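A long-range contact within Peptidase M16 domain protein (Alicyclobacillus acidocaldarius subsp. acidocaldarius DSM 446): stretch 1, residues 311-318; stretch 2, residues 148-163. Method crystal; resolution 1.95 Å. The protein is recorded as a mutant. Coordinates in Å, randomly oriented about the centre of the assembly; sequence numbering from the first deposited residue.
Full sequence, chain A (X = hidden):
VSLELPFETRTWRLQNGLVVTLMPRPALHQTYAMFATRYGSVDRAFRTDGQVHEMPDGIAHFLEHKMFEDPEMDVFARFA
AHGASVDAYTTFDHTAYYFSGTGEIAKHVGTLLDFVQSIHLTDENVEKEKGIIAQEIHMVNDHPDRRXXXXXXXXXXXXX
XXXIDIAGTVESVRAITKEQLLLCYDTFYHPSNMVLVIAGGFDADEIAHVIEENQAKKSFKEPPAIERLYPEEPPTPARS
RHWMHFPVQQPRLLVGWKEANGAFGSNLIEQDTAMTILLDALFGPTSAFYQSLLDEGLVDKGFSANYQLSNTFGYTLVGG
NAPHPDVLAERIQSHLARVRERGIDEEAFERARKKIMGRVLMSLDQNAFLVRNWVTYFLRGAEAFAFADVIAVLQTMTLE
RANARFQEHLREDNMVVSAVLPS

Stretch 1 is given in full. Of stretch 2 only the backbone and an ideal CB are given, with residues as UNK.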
# COMPACT_ATOMS: atom_id res chain seq x y z
N ASN A 311 26.04 -4.23 -0.46
CA ASN A 311 27.46 -4.38 -0.73
C ASN A 311 28.19 -5.36 0.21
O ASN A 311 29.14 -6.05 -0.25
CB ASN A 311 28.18 -3.03 -0.75
CG ASN A 311 27.83 -2.14 -1.96
OD1 ASN A 311 28.17 -0.97 -1.93
ND2 ASN A 311 27.22 -2.69 -3.04
N THR A 312 27.77 -5.45 1.48
CA THR A 312 28.49 -6.25 2.46
C THR A 312 27.69 -7.42 3.06
O THR A 312 28.22 -8.16 3.90
CB THR A 312 28.96 -5.40 3.63
OG1 THR A 312 27.81 -4.98 4.41
CG2 THR A 312 29.77 -4.16 3.08
N PHE A 313 26.46 -7.62 2.61
CA PHE A 313 25.68 -8.78 3.10
C PHE A 313 24.52 -9.04 2.18
O PHE A 313 24.16 -8.19 1.37
CB PHE A 313 25.15 -8.49 4.51
CG PHE A 313 24.08 -7.44 4.54
CD1 PHE A 313 22.73 -7.82 4.48
CD2 PHE A 313 24.39 -6.10 4.57
CE1 PHE A 313 21.74 -6.89 4.46
CE2 PHE A 313 23.38 -5.15 4.57
CZ PHE A 313 22.05 -5.53 4.50
N GLY A 314 23.92 -10.20 2.32
CA GLY A 314 22.63 -10.47 1.69
C GLY A 314 21.94 -11.68 2.31
O GLY A 314 22.60 -12.57 2.88
N TYR A 315 20.62 -11.72 2.17
CA TYR A 315 19.85 -12.90 2.64
C TYR A 315 18.50 -13.05 1.96
O TYR A 315 17.95 -12.08 1.42
CB TYR A 315 19.60 -12.81 4.14
CG TYR A 315 18.95 -11.54 4.62
CD1 TYR A 315 17.55 -11.38 4.59
CD2 TYR A 315 19.71 -10.46 5.08
CE1 TYR A 315 16.95 -10.19 4.99
CE2 TYR A 315 19.10 -9.30 5.50
CZ TYR A 315 17.73 -9.16 5.44
OH TYR A 315 17.14 -8.00 5.84
N THR A 316 18.00 -14.30 1.99
CA THR A 316 16.62 -14.63 1.60
C THR A 316 15.80 -14.90 2.87
O THR A 316 16.34 -15.49 3.85
CB THR A 316 16.64 -15.91 0.72
OG1 THR A 316 17.46 -15.68 -0.43
CG2 THR A 316 15.25 -16.34 0.32
N LEU A 317 14.54 -14.43 2.87
CA LEU A 317 13.54 -14.74 3.89
C LEU A 317 12.24 -15.23 3.29
O LEU A 317 11.70 -14.62 2.33
CB LEU A 317 13.16 -13.47 4.63
CG LEU A 317 14.20 -12.78 5.47
CD1 LEU A 317 13.46 -11.61 6.21
CD2 LEU A 317 14.84 -13.79 6.46
N VAL A 318 11.68 -16.29 3.87
CA VAL A 318 10.41 -16.83 3.44
C VAL A 318 9.60 -17.17 4.67
O VAL A 318 10.13 -17.74 5.63
CB VAL A 318 10.59 -18.14 2.62
CG1 VAL A 318 9.23 -18.72 2.16
CG2 VAL A 318 11.50 -17.89 1.41
N UNK A 148 10.27 -11.31 15.26
CA UNK A 148 10.61 -12.55 14.55
C UNK A 148 11.74 -12.33 13.54
O UNK A 148 12.66 -13.14 13.44
CB UNK A 148 9.38 -13.10 13.84
N UNK A 149 11.62 -11.23 12.81
CA UNK A 149 12.65 -10.79 11.86
C UNK A 149 13.99 -10.58 12.57
O UNK A 149 15.02 -11.12 12.14
CB UNK A 149 12.22 -9.50 11.16
N UNK A 150 13.97 -9.85 13.68
CA UNK A 150 15.24 -9.57 14.36
C UNK A 150 15.84 -10.84 14.98
O UNK A 150 17.06 -10.99 15.00
CB UNK A 150 15.03 -8.51 15.44
N UNK A 151 14.99 -11.77 15.41
CA UNK A 151 15.49 -13.07 15.96
C UNK A 151 16.23 -13.87 14.85
O UNK A 151 17.30 -14.38 15.08
CB UNK A 151 14.33 -13.90 16.52
N UNK A 152 15.67 -13.87 13.65
CA UNK A 152 16.31 -14.51 12.49
C UNK A 152 17.70 -13.90 12.22
O UNK A 152 18.73 -14.62 12.17
CB UNK A 152 15.42 -14.37 11.25
N UNK A 153 17.76 -12.57 12.13
CA UNK A 153 19.04 -11.89 11.91
C UNK A 153 20.07 -12.16 12.99
O UNK A 153 21.30 -12.36 12.67
CB UNK A 153 18.81 -10.38 11.81
N UNK A 154 19.60 -12.13 14.23
CA UNK A 154 20.45 -12.37 15.38
C UNK A 154 20.99 -13.83 15.36
O UNK A 154 22.13 -14.06 15.73
CB UNK A 154 19.67 -12.09 16.67
N UNK A 155 20.17 -14.75 14.88
CA UNK A 155 20.58 -16.14 14.73
C UNK A 155 21.57 -16.30 13.53
O UNK A 155 22.59 -17.00 13.61
CB UNK A 155 19.35 -17.02 14.53
N UNK A 156 21.26 -15.62 12.44
CA UNK A 156 22.02 -15.74 11.21
C UNK A 156 23.45 -15.15 11.28
O UNK A 156 24.40 -15.77 10.79
CB UNK A 156 21.24 -15.05 10.09
N UNK A 157 23.57 -13.97 11.89
CA UNK A 157 24.77 -13.16 11.80
C UNK A 157 25.55 -13.22 13.12
O UNK A 157 25.00 -13.03 14.20
CB UNK A 157 24.41 -11.71 11.45
N UNK A 158 26.85 -13.50 13.02
CA UNK A 158 27.72 -13.51 14.18
C UNK A 158 28.12 -12.11 14.65
O UNK A 158 28.16 -11.87 15.86
CB UNK A 158 28.98 -14.32 13.87
N UNK A 159 28.53 -11.27 13.72
CA UNK A 159 29.21 -9.99 14.03
C UNK A 159 28.75 -8.81 13.16
O UNK A 159 28.89 -7.68 13.56
CB UNK A 159 30.72 -10.16 13.86
N UNK A 160 28.29 -9.08 11.93
CA UNK A 160 27.88 -8.04 11.01
C UNK A 160 26.84 -7.09 11.67
O UNK A 160 25.93 -7.57 12.35
CB UNK A 160 27.31 -8.67 9.74
N UNK A 161 26.99 -5.75 11.51
CA UNK A 161 26.03 -4.82 12.11
C UNK A 161 24.56 -4.98 11.74
O UNK A 161 23.70 -4.50 12.50
CB UNK A 161 26.45 -3.40 11.74
N UNK A 162 24.27 -5.66 10.63
CA UNK A 162 22.90 -5.91 10.20
C UNK A 162 22.11 -6.65 11.30
O UNK A 162 20.88 -6.66 11.30
CB UNK A 162 22.89 -6.72 8.90
N UNK A 163 22.80 -7.24 12.25
CA UNK A 163 22.14 -7.95 13.34
C UNK A 163 21.54 -7.06 14.41
O UNK A 163 20.79 -7.54 15.27
CB UNK A 163 23.14 -8.90 14.00

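Stretch 2 runs as a helix through position 156, leaves helical geometry at 157 and closes with a 3-10 segment, its helix crossing strand 314-318 at 138°. Stretch 1 offers Phe313, just before the strand, and the strand side chains Tyr315 and Leu317, with Thr312 nearby.

Position 148 is out of reach and almost any helix-compatible residue would suit; it is Ala148. At 149 the CA-to-CB bond points sideways, yet a long side chain could reach both Leu317 and the Tyr315 hydroxyl, favouring a long polar or aromatic residue. Tyr149, chi1 t, does both: its OH hydrogen-bonds Tyr315 OH at 2.5 Å, and its CE2 lies 3.6 Å from Leu317 CD1 at the ring edge.

Stretch 1 is out of reach at 150 and 151 and sets no limit there; they hold selenomethionine Met150 and Glu151. At 152 the ideal CB points toward stretch 1, 4.9 Å from Leu317 CD2, so a medium aliphatic residue such as leucine, isoleucine or methionine would fit. Leu152 places CD1 3.5 Å from Leu317 CD2.

The bond at 153 points sideways, but a branched or flexible apolar chain could bend over the Tyr315 ring. Leu153 does so, with CD2 over one face, 4.2 Å from the Tyr315 ring centroid. Positions 154 and 155 are out of reach: Arg154 NH1 forms a salt bridge to Glu151 OE2 (2.8 Å), and Ala155 follows.

Position 156 points toward Tyr315 with no stretch 1 atom near its ideal CB, a gap for a long apolar side chain. Selenomethionine Met156, extended through chi1 and chi2, brings SE to 3.7 Å from Tyr315 CB.

At 157, phi/psi of -106/130 ends the helical run and the bond points toward stretch 1; a large residue with a polar tip could span the space to the strand backbone. Tyr157 brings OH to 3.7 Å from Tyr315 CD2, and a water accepts hydrogen bonds from both Tyr157 OH (2.7 Å) and Gly314 N (3.1 Å).

Positions 158 and 159 lie beyond reach, so stretch 1 sets no preference; they are His158 and Glu159. Position 160 faces Thr312 and Phe313, where a hydroxyl adjoins an apolar surface; histidine, glutamine or tyrosine are plausible. His160 NE2 hydrogen-bonds Thr312 OG1 at 2.8 Å, while Phe313 CB sits over the imidazole face.

Position 161 is out of reach, and its phi of -57° would allow proline among others; it is Pro161. At 162 the ideal CB lies 4.6 Å from Phe313 CD1, suiting a compact aliphatic residue. Val162 sets CG2 over the Phe313 ring, 4.0 Å from its centroid. Position 163 is out of reach; Arg163 NE instead donates a hydrogen bond to Tyr157 O at 2.8 Å.

Stretch 2 148-163: AYMELLRAMYHEHPVR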
# COMPACT_ATOMS: atom_id res chain seq x y z
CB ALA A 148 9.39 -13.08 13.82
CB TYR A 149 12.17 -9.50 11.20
CG TYR A 149 13.15 -8.86 10.28
CD1 TYR A 149 13.77 -7.66 10.64
CD2 TYR A 149 13.48 -9.42 9.09
CE1 TYR A 149 14.68 -7.04 9.80
CE2 TYR A 149 14.42 -8.80 8.22
CZ TYR A 149 15.00 -7.63 8.60
OH TYR A 149 15.91 -6.99 7.77
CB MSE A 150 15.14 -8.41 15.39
CG MSE A 150 15.02 -6.98 14.73
SE MSE A 150 16.29 -6.53 13.30
CE MSE A 150 17.92 -7.14 14.22
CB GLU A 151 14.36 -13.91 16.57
CG GLU A 151 13.81 -13.40 17.90
CD GLU A 151 14.89 -13.19 18.98
OE1 GLU A 151 15.94 -13.89 18.95
OE2 GLU A 151 14.67 -12.32 19.85
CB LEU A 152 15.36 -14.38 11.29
CG LEU A 152 15.70 -14.95 9.91
CD1 LEU A 152 16.82 -14.16 9.31
CD2 LEU A 152 16.02 -16.38 10.00
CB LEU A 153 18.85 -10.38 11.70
CG LEU A 153 18.11 -9.93 10.43
CD1 LEU A 153 18.06 -8.36 10.29
CD2 LEU A 153 18.79 -10.48 9.18
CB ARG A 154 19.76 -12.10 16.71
CG ARG A 154 19.79 -10.63 17.14
CD ARG A 154 19.36 -10.41 18.62
NE ARG A 154 17.93 -10.54 18.91
CZ ARG A 154 17.01 -9.57 18.80
NH1 ARG A 154 15.75 -9.81 19.13
NH2 ARG A 154 17.34 -8.36 18.33
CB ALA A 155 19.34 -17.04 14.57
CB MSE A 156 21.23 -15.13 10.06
CG MSE A 156 21.89 -15.14 8.71
SE MSE A 156 20.72 -14.55 7.26
CE MSE A 156 19.54 -15.96 7.25
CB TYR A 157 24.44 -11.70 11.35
CG TYR A 157 24.12 -11.62 9.91
CD1 TYR A 157 25.13 -11.59 8.94
CD2 TYR A 157 22.79 -11.66 9.47
CE1 TYR A 157 24.82 -11.54 7.55
CE2 TYR A 157 22.48 -11.61 8.10
CZ TYR A 157 23.49 -11.60 7.16
OH TYR A 157 23.13 -11.61 5.86
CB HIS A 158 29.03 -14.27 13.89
CG HIS A 158 28.85 -15.72 13.56
ND1 HIS A 158 29.39 -16.72 14.33
CD2 HIS A 158 28.24 -16.32 12.52
CE1 HIS A 158 29.07 -17.89 13.80
NE2 HIS A 158 28.36 -17.67 12.71
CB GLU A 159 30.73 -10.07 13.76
CG GLU A 159 31.53 -11.05 14.48
CD GLU A 159 32.67 -11.64 13.60
OE1 GLU A 159 33.61 -10.90 13.18
OE2 GLU A 159 32.61 -12.88 13.36
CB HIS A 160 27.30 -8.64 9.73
CG HIS A 160 27.21 -7.66 8.59
ND1 HIS A 160 26.33 -6.61 8.58
CD2 HIS A 160 27.94 -7.55 7.45
CE1 HIS A 160 26.50 -5.90 7.48
NE2 HIS A 160 27.47 -6.45 6.78
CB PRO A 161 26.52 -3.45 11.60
CG PRO A 161 27.98 -3.62 11.42
CD PRO A 161 28.12 -5.02 10.89
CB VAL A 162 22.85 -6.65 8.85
CG1 VAL A 162 23.30 -8.13 9.02
CG2 VAL A 162 21.41 -6.56 8.21
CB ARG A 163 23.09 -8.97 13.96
CG ARG A 163 24.19 -8.45 14.81
CD ARG A 163 25.19 -9.56 15.14
NE ARG A 163 24.53 -10.72 15.80
CZ ARG A 163 24.12 -10.77 17.08
NH1 ARG A 163 24.27 -9.75 17.92
NH2 ARG A 163 23.50 -11.86 17.51
O HOH W 1 25.33 -12.07 4.28
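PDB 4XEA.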